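PDB 5FP1: tonb-dependent siderophore receptor from Acinetobacter baumannii, which probably takes part in the first step of iron uptake by binding iron-chelating siderophores at the outer membrane, possibly including ferric enterobactin. Local coordinates for residues A[74-78]-A[318-322]; A[78-84]-A[501-505]; A[313-319]-A[377-383]. One frame throughout, in Å; residues are numbered along the deposited sequence.

In the fold
The three contacts follow one another from the plug outward along the barrel of a TonB-dependent receptor. Interaction 2 (78-84 with 501-505) and interaction 1 (74-78 with 318-322) fasten successive parts of the same plug loop to different places on the barrel; their centres are about 10 Å apart, they share Gly78, and Ala74 O lies 2.9 Å from Arg84 NH1. Interaction 3 (313-319 with 377-383), centred about 13 Å from interaction 1, joins the start of strand 315-341 to an outer loop. Interactions 1 and 3 both use Arg319, whose NH1 lies 2.9 Å from O2 of a phosphate that probably came from the crystallisation liquor. Interactions 2 and 3 do not touch, their nearest atoms being about 6 Å apart.

Interaction 1: residues A[74-78]-A[318-322]; sequences AGEGG and HRLNS. With PO4 (phosphate ion), chain B.
This is a plug-to-barrel contact of a TonB-dependent receptor: the irregular plug loop 74-78 lies against strand 315-341 of the barrel wall. The loop is extended through Glu76 (phi/psi -156/-152) and bends at Gly77 (-69/-32), whose CA is 5.1 Å from that of Asn321, the closest CA pair. Residues 318-322 belong to the strand, which kinks at His318 (-81/71), the centre of an inverse gamma turn; the CB atoms of Arg319 and Asn321 point toward the loop. Glu76 sends its CB away, but chi1 near -147°, chi2 near -122° and chi3 near 75° fold the carboxylate back so that OE1 accepts a 2.6 Å hydrogen bond from Gly77 N. Arg319 is t, p, t with chi4 near -90°; its NE donates to Leu320 O at 2.9 Å. Arg319 NH2 stands 4.3 Å from Glu76 OE1, well out of the guanidinium plane, so the opposite charges are near without a salt bridge; Asp306 makes one with Arg319 NH1. Asn321, with chi1 m, packs its amide on the loop backbone, CG 3.7 Å from Glu76 C. Gly77 CA is 4.0 Å from Arg319 NH2, and a CB there would clash with it. Waters bridge the two segments: one links Gly77 O (3.2 Å) to Ser322 N (2.9 Å). A phosphate, probably from the crystallisation liquor and also hydrogen-bonded to His700 NE2, receives a weak hydrogen bond from Arg319 NH1 to O2 (2.9 Å). A second water donates to Glu76 OE1 at 3.2 Å, accepts from Arg319 NH2 at 2.9 Å and donates to phosphate O4 at 2.6 Å.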
# COMPACT_ATOMS: atom_id res chain seq x y z
N ALA A 74 -5.64 8.60 3.58
CA ALA A 74 -7.08 8.52 3.44
C ALA A 74 -7.53 9.16 2.14
O ALA A 74 -6.75 9.89 1.50
CB ALA A 74 -7.75 9.20 4.61
N GLY A 75 -8.78 8.89 1.78
CA GLY A 75 -9.39 9.48 0.60
C GLY A 75 -10.13 10.77 0.84
O GLY A 75 -10.38 11.16 1.97
N GLU A 76 -10.50 11.44 -0.25
CA GLU A 76 -11.35 12.62 -0.15
C GLU A 76 -12.08 12.84 -1.46
O GLU A 76 -12.40 11.88 -2.15
CB GLU A 76 -10.58 13.86 0.28
CG GLU A 76 -11.41 14.81 1.14
CD GLU A 76 -11.51 16.20 0.54
OE1 GLU A 76 -12.26 16.36 -0.45
OE2 GLU A 76 -10.84 17.14 1.04
N GLY A 77 -12.43 14.08 -1.78
CA GLY A 77 -13.23 14.35 -2.95
C GLY A 77 -12.50 14.09 -4.26
O GLY A 77 -13.12 13.69 -5.24
N GLY A 78 -11.19 14.32 -4.25
CA GLY A 78 -10.37 14.20 -5.44
C GLY A 78 -9.37 13.07 -5.44
O GLY A 78 -8.47 13.03 -6.28
N HIS A 318 -23.45 14.86 6.20
CA HIS A 318 -22.96 13.71 5.43
C HIS A 318 -22.43 14.14 4.04
O HIS A 318 -23.04 13.81 3.03
CB HIS A 318 -24.07 12.69 5.15
CG HIS A 318 -24.66 12.03 6.36
ND1 HIS A 318 -23.95 11.20 7.20
CD2 HIS A 318 -25.94 12.02 6.82
CE1 HIS A 318 -24.76 10.72 8.13
NE2 HIS A 318 -25.97 11.21 7.93
N ARG A 319 -21.28 14.82 4.00
CA ARG A 319 -20.63 15.21 2.75
C ARG A 319 -20.37 13.99 1.90
O ARG A 319 -19.86 13.00 2.39
CB ARG A 319 -19.31 15.94 3.03
CG ARG A 319 -18.37 16.04 1.84
CD ARG A 319 -18.88 16.90 0.67
NE ARG A 319 -18.07 16.56 -0.50
CZ ARG A 319 -16.93 17.15 -0.87
NH1 ARG A 319 -16.47 18.20 -0.24
NH2 ARG A 319 -16.28 16.68 -1.91
N LEU A 320 -20.76 14.05 0.63
CA LEU A 320 -20.62 12.91 -0.29
C LEU A 320 -19.31 13.01 -1.08
O LEU A 320 -18.99 14.07 -1.62
CB LEU A 320 -21.81 12.84 -1.27
CG LEU A 320 -21.81 11.67 -2.27
CD1 LEU A 320 -23.25 11.20 -2.51
CD2 LEU A 320 -21.15 12.04 -3.57
N ASN A 321 -18.59 11.90 -1.12
CA ASN A 321 -17.44 11.66 -1.97
C ASN A 321 -17.76 10.44 -2.82
O ASN A 321 -18.37 9.47 -2.34
CB ASN A 321 -16.17 11.38 -1.17
CG ASN A 321 -15.63 12.64 -0.45
OD1 ASN A 321 -15.71 13.74 -0.96
ND2 ASN A 321 -15.11 12.45 0.70
N SER A 322 -17.42 10.49 -4.10
CA SER A 322 -17.74 9.41 -5.00
C SER A 322 -16.75 9.34 -6.15
O SER A 322 -16.04 10.32 -6.45
CB SER A 322 -19.14 9.56 -5.58
OG SER A 322 -19.18 10.55 -6.59
P PO4 B . -13.37 19.88 0.39
O1 PO4 B . -14.22 20.80 1.23
O2 PO4 B . -13.75 18.45 0.74
O3 PO4 B . -11.89 20.10 0.66
O4 PO4 B . -13.66 20.12 -1.09
O HOH W 1 -13.79 10.78 -4.41
O HOH W 2 -13.78 18.02 -2.66
O HOH W 3 -16.24 13.00 -4.82

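Interaction 2: residues A[78-84]-A[501-505]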
# COMPACT_ATOMS: atom_id res chain seq x y z
N GLY A 78 -11.19 14.32 -4.25
CA GLY A 78 -10.37 14.20 -5.44
C GLY A 78 -9.37 13.07 -5.44
O GLY A 78 -8.47 13.03 -6.28
N ASN A 79 -9.48 12.14 -4.49
CA ASN A 79 -8.64 10.96 -4.52
C ASN A 79 -9.28 9.77 -3.85
O ASN A 79 -9.95 9.94 -2.83
CB ASN A 79 -7.28 11.25 -3.90
CG ASN A 79 -7.36 11.45 -2.40
OD1 ASN A 79 -7.92 12.43 -1.92
ND2 ASN A 79 -6.71 10.55 -1.66
N PRO A 80 -9.09 8.57 -4.41
CA PRO A 80 -9.84 7.40 -3.94
C PRO A 80 -9.42 6.94 -2.57
O PRO A 80 -8.33 7.30 -2.07
CB PRO A 80 -9.56 6.34 -5.01
CG PRO A 80 -8.23 6.73 -5.57
CD PRO A 80 -8.24 8.24 -5.56
N ASN A 81 -10.29 6.16 -1.94
CA ASN A 81 -10.15 5.78 -0.54
C ASN A 81 -9.60 4.36 -0.38
O ASN A 81 -10.01 3.64 0.53
CB ASN A 81 -11.52 5.85 0.14
CG ASN A 81 -12.51 4.83 -0.45
OD1 ASN A 81 -12.26 4.23 -1.49
ND2 ASN A 81 -13.64 4.62 0.25
N GLY A 82 -8.70 3.93 -1.28
CA GLY A 82 -8.15 2.57 -1.21
C GLY A 82 -6.84 2.51 -0.43
O GLY A 82 -6.57 3.36 0.43
N ASP A 83 -6.01 1.50 -0.70
CA ASP A 83 -4.70 1.44 -0.07
C ASP A 83 -3.89 2.68 -0.47
O ASP A 83 -3.73 2.95 -1.68
CB ASP A 83 -3.92 0.20 -0.49
CG ASP A 83 -4.62 -1.10 -0.15
OD1 ASP A 83 -5.36 -1.19 0.86
OD2 ASP A 83 -4.42 -2.06 -0.92
N ARG A 84 -3.36 3.41 0.51
CA ARG A 84 -2.49 4.58 0.25
C ARG A 84 -1.27 4.58 1.17
O ARG A 84 -1.20 5.36 2.12
CB ARG A 84 -3.25 5.89 0.45
CG ARG A 84 -4.52 6.09 -0.37
CD ARG A 84 -5.04 7.53 -0.25
NE ARG A 84 -4.06 8.42 -0.88
CZ ARG A 84 -3.52 9.51 -0.32
NH1 ARG A 84 -3.96 9.99 0.83
NH2 ARG A 84 -2.58 10.17 -0.97
N TRP A 501 -6.86 8.37 -11.58
CA TRP A 501 -7.55 8.46 -10.29
C TRP A 501 -6.69 7.78 -9.23
O TRP A 501 -6.41 6.58 -9.30
CB TRP A 501 -8.94 7.83 -10.40
CG TRP A 501 -9.90 8.32 -9.33
CD1 TRP A 501 -10.49 7.57 -8.35
CD2 TRP A 501 -10.31 9.66 -9.12
NE1 TRP A 501 -11.26 8.38 -7.53
CE2 TRP A 501 -11.15 9.67 -7.98
CE3 TRP A 501 -10.03 10.88 -9.77
CZ2 TRP A 501 -11.75 10.83 -7.52
CZ3 TRP A 501 -10.64 12.03 -9.30
CH2 TRP A 501 -11.48 12.00 -8.20
N GLY A 502 -6.22 8.56 -8.29
CA GLY A 502 -5.28 8.10 -7.30
C GLY A 502 -4.79 9.31 -6.53
O GLY A 502 -5.54 10.28 -6.32
N ASP A 503 -3.54 9.27 -6.14
CA ASP A 503 -2.96 10.30 -5.28
C ASP A 503 -3.17 11.66 -5.95
O ASP A 503 -2.71 11.87 -7.07
CB ASP A 503 -1.47 9.99 -5.06
CG ASP A 503 -0.83 10.93 -3.99
OD1 ASP A 503 -1.10 12.12 -4.06
OD2 ASP A 503 -0.15 10.44 -3.07
N ASN A 504 -3.89 12.57 -5.29
CA ASN A 504 -4.24 13.84 -5.91
C ASN A 504 -3.03 14.75 -6.15
O ASN A 504 -3.12 15.66 -6.98
CB ASN A 504 -5.32 14.58 -5.11
CG ASN A 504 -5.00 14.65 -3.63
OD1 ASN A 504 -4.96 13.63 -2.93
ND2 ASN A 504 -4.76 15.86 -3.15
N SER A 505 -1.90 14.48 -5.50
CA SER A 505 -0.71 15.28 -5.77
C SER A 505 -0.19 15.00 -7.18
O SER A 505 0.58 15.80 -7.71
CB SER A 505 0.37 15.04 -4.71
OG SER A 505 0.87 13.71 -4.79
O HOH W 4 -7.15 11.41 -8.29
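Inside the barrel of this TonB-dependent receptor, the plug loop 78-84 meets the loop 501-505 that follows barrel strand 482-493. The CA atoms of Asn79 and Gly502 come closest, 5.2 Å apart, and the join combines one CH-pi contact with a few polar links. Pro80 lies on the indole of Trp501 in that CH-pi contact, its CD 3.8 Å from the centroid of the five-membered ring and 21° off the normal. The indole N-H is satisfied by Tyr299 of strand 284-304, whose OH accepts from Trp501 NE1, while Lys362 makes a cation-pi contact with the ring. The backbones are bridged by one water, which donates to Gly78 O (2.9 Å) and accepts from Gly502 N (3.0 Å). Asn79 CB packs 3.1 Å from Gly502 O, and the Asn79 amide is held within the plug by its ND2, which donates to Ala74 O. Arg84 is more widely engaged: NE forms a salt bridge with Glu93, NH1 donates to Ala74 O, and Arg84 NH2 turns to the barrel loop, where it makes a salt bridge with Asp503 OD2 at 3.2 Å through a weak hydrogen bond (N-H...acceptor angle 128°). Asp503 OD2 also pairs with Ser91 OG, so this carboxylate oxygen has two plug partners. The other carboxylate oxygen serves its own loop: Asp503 OD1 accepts from Ser505 N at 2.9 Å, closing an Asx turn at the start of the short 3-10 segment, and from Ser505 OG at 2.6 Å.

Interaction 3: residues A[313-319]-A[377-383]. With PO4 (phosphate ion), chain B.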
# COMPACT_ATOMS: atom_id res chain seq x y z
N LYS A 313 -22.07 22.52 16.82
CA LYS A 313 -23.49 22.56 17.20
C LYS A 313 -24.10 21.17 17.37
O LYS A 313 -25.32 20.98 17.42
CB LYS A 313 -24.27 23.48 16.25
CG LYS A 313 -24.43 22.98 14.86
CD LYS A 313 -24.85 24.12 13.93
CE LYS A 313 -25.50 23.55 12.68
NZ LYS A 313 -25.83 24.55 11.64
N GLY A 314 -23.21 20.20 17.54
CA GLY A 314 -23.56 18.82 17.84
C GLY A 314 -24.14 18.03 16.67
O GLY A 314 -24.82 17.02 16.87
N LEU A 315 -23.84 18.47 15.45
CA LEU A 315 -24.34 17.84 14.24
C LEU A 315 -23.18 17.51 13.26
O LEU A 315 -22.10 18.09 13.32
CB LEU A 315 -25.38 18.74 13.58
CG LEU A 315 -26.69 18.97 14.39
CD1 LEU A 315 -27.52 20.05 13.72
CD2 LEU A 315 -27.45 17.68 14.54
N VAL A 316 -23.43 16.56 12.36
CA VAL A 316 -22.49 16.17 11.31
C VAL A 316 -23.21 16.05 10.00
O VAL A 316 -24.15 15.25 9.87
CB VAL A 316 -21.84 14.80 11.64
CG1 VAL A 316 -20.96 14.28 10.48
CG2 VAL A 316 -21.03 14.91 12.89
N TRP A 317 -22.75 16.83 9.02
CA TRP A 317 -23.26 16.81 7.66
C TRP A 317 -22.63 15.66 6.87
O TRP A 317 -21.42 15.51 6.89
CB TRP A 317 -22.92 18.11 6.96
CG TRP A 317 -23.33 18.20 5.52
CD1 TRP A 317 -24.57 17.98 5.01
CD2 TRP A 317 -22.50 18.56 4.41
NE1 TRP A 317 -24.56 18.16 3.65
CE2 TRP A 317 -23.30 18.51 3.25
CE3 TRP A 317 -21.17 18.94 4.28
CZ2 TRP A 317 -22.82 18.83 1.98
CZ3 TRP A 317 -20.69 19.25 3.00
CH2 TRP A 317 -21.51 19.19 1.89
N HIS A 318 -23.45 14.86 6.20
CA HIS A 318 -22.96 13.71 5.43
C HIS A 318 -22.43 14.14 4.04
O HIS A 318 -23.04 13.81 3.03
CB HIS A 318 -24.07 12.69 5.15
CG HIS A 318 -24.66 12.03 6.36
ND1 HIS A 318 -23.95 11.20 7.20
CD2 HIS A 318 -25.94 12.02 6.82
CE1 HIS A 318 -24.76 10.72 8.13
NE2 HIS A 318 -25.97 11.21 7.93
N ARG A 319 -21.28 14.82 4.00
CA ARG A 319 -20.63 15.21 2.75
C ARG A 319 -20.37 13.99 1.90
O ARG A 319 -19.86 13.00 2.39
CB ARG A 319 -19.31 15.94 3.03
CG ARG A 319 -18.37 16.04 1.84
CD ARG A 319 -18.88 16.90 0.67
NE ARG A 319 -18.07 16.56 -0.50
CZ ARG A 319 -16.93 17.15 -0.87
NH1 ARG A 319 -16.47 18.20 -0.24
NH2 ARG A 319 -16.28 16.68 -1.91
N THR A 377 -21.76 17.25 -4.09
CA THR A 377 -21.24 17.26 -2.73
C THR A 377 -22.32 16.99 -1.69
O THR A 377 -22.09 16.28 -0.71
CB THR A 377 -20.52 18.60 -2.42
OG1 THR A 377 -21.41 19.69 -2.66
CG2 THR A 377 -19.24 18.77 -3.30
N GLY A 378 -23.52 17.54 -1.88
CA GLY A 378 -24.61 17.28 -0.97
C GLY A 378 -25.53 18.46 -0.72
O GLY A 378 -25.27 19.56 -1.18
N PHE A 379 -26.60 18.22 0.04
CA PHE A 379 -27.56 19.26 0.36
C PHE A 379 -27.55 19.59 1.86
O PHE A 379 -27.17 18.75 2.70
CB PHE A 379 -28.97 18.82 -0.09
CG PHE A 379 -29.07 18.48 -1.56
CD1 PHE A 379 -28.84 19.44 -2.53
CD2 PHE A 379 -29.42 17.20 -1.96
CE1 PHE A 379 -28.92 19.11 -3.87
CE2 PHE A 379 -29.53 16.88 -3.30
CZ PHE A 379 -29.27 17.83 -4.26
N TYR A 380 -27.95 20.81 2.19
CA TYR A 380 -28.11 21.27 3.57
C TYR A 380 -26.83 21.14 4.38
O TYR A 380 -26.83 20.63 5.49
CB TYR A 380 -29.24 20.52 4.28
CG TYR A 380 -30.52 20.60 3.51
CD1 TYR A 380 -31.17 21.81 3.35
CD2 TYR A 380 -31.06 19.49 2.90
CE1 TYR A 380 -32.34 21.90 2.61
CE2 TYR A 380 -32.22 19.57 2.15
CZ TYR A 380 -32.85 20.78 2.02
OH TYR A 380 -33.98 20.85 1.29
N SER A 381 -25.73 21.63 3.83
CA SER A 381 -24.46 21.56 4.51
C SER A 381 -24.42 22.42 5.78
O SER A 381 -23.50 22.30 6.59
CB SER A 381 -23.35 21.96 3.58
OG SER A 381 -23.43 23.31 3.25
N ASP A 382 -25.42 23.28 5.94
CA ASP A 382 -25.60 24.03 7.18
C ASP A 382 -26.60 23.38 8.16
O ASP A 382 -26.92 23.96 9.22
CB ASP A 382 -26.03 25.47 6.88
CG ASP A 382 -27.41 25.55 6.23
OD1 ASP A 382 -28.06 24.51 5.98
OD2 ASP A 382 -27.86 26.67 5.95
N CYS A 383 -27.05 22.18 7.85
CA CYS A 383 -27.94 21.40 8.72
C CYS A 383 -29.22 22.17 9.11
O CYS A 383 -29.78 21.97 10.19
CB CYS A 383 -27.19 20.88 9.95
SG CYS A 383 -25.79 19.81 9.53
P PO4 B . -13.37 19.88 0.39
O1 PO4 B . -14.22 20.80 1.23
O2 PO4 B . -13.75 18.45 0.74
O3 PO4 B . -11.89 20.10 0.66
O4 PO4 B . -13.66 20.12 -1.09
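Thr377 begins beside Arg319: its CB lies over one face of the guanidinium, 3.7 Å from Arg319 NE, and its carbonyl O is 3.5 Å from Arg319 CD. The charge of Arg319 is met elsewhere, by a salt bridge to Asp306 and a weak hydrogen bond from NH1 to phosphate O2 (2.9 Å). At Gly378 (phi/psi 144/175) the chain passes so close to the indole, CA 3.8 Å from Trp317 CZ2, that a CB would clash; at these angles it would also be jammed against Thr377 O. Phe379 has its CB directed away but offers its carbonyl: Trp317 NE1 donates to Phe379 O at 2.8 Å. Tyr380 starts a type I beta turn closed by Cys383 N to Tyr380 O at 2.8 Å. Here a loop of the siderophore receptor's beta-barrel packs over one face and along the edge of a tryptophan on strand 315-341. Ser381 sits over the indole face, its CA 3.4 Å from the five-membered ring centroid and 5° off the normal, a CH-pi contact. Asp382 has its CB directed away, and its OD1 pairs with Ser384 OG, while Asp382 O accepts from Lys313 NZ at 2.7 Å. The CA-to-CB bond of Cys383 points toward the strand, CB 3.9 Å from Leu315 CD1 and SG 4.2 Å from Trp317 CB; its disulfide to Cys391 ties the loop to strand 391-393, partner of strand 315-341.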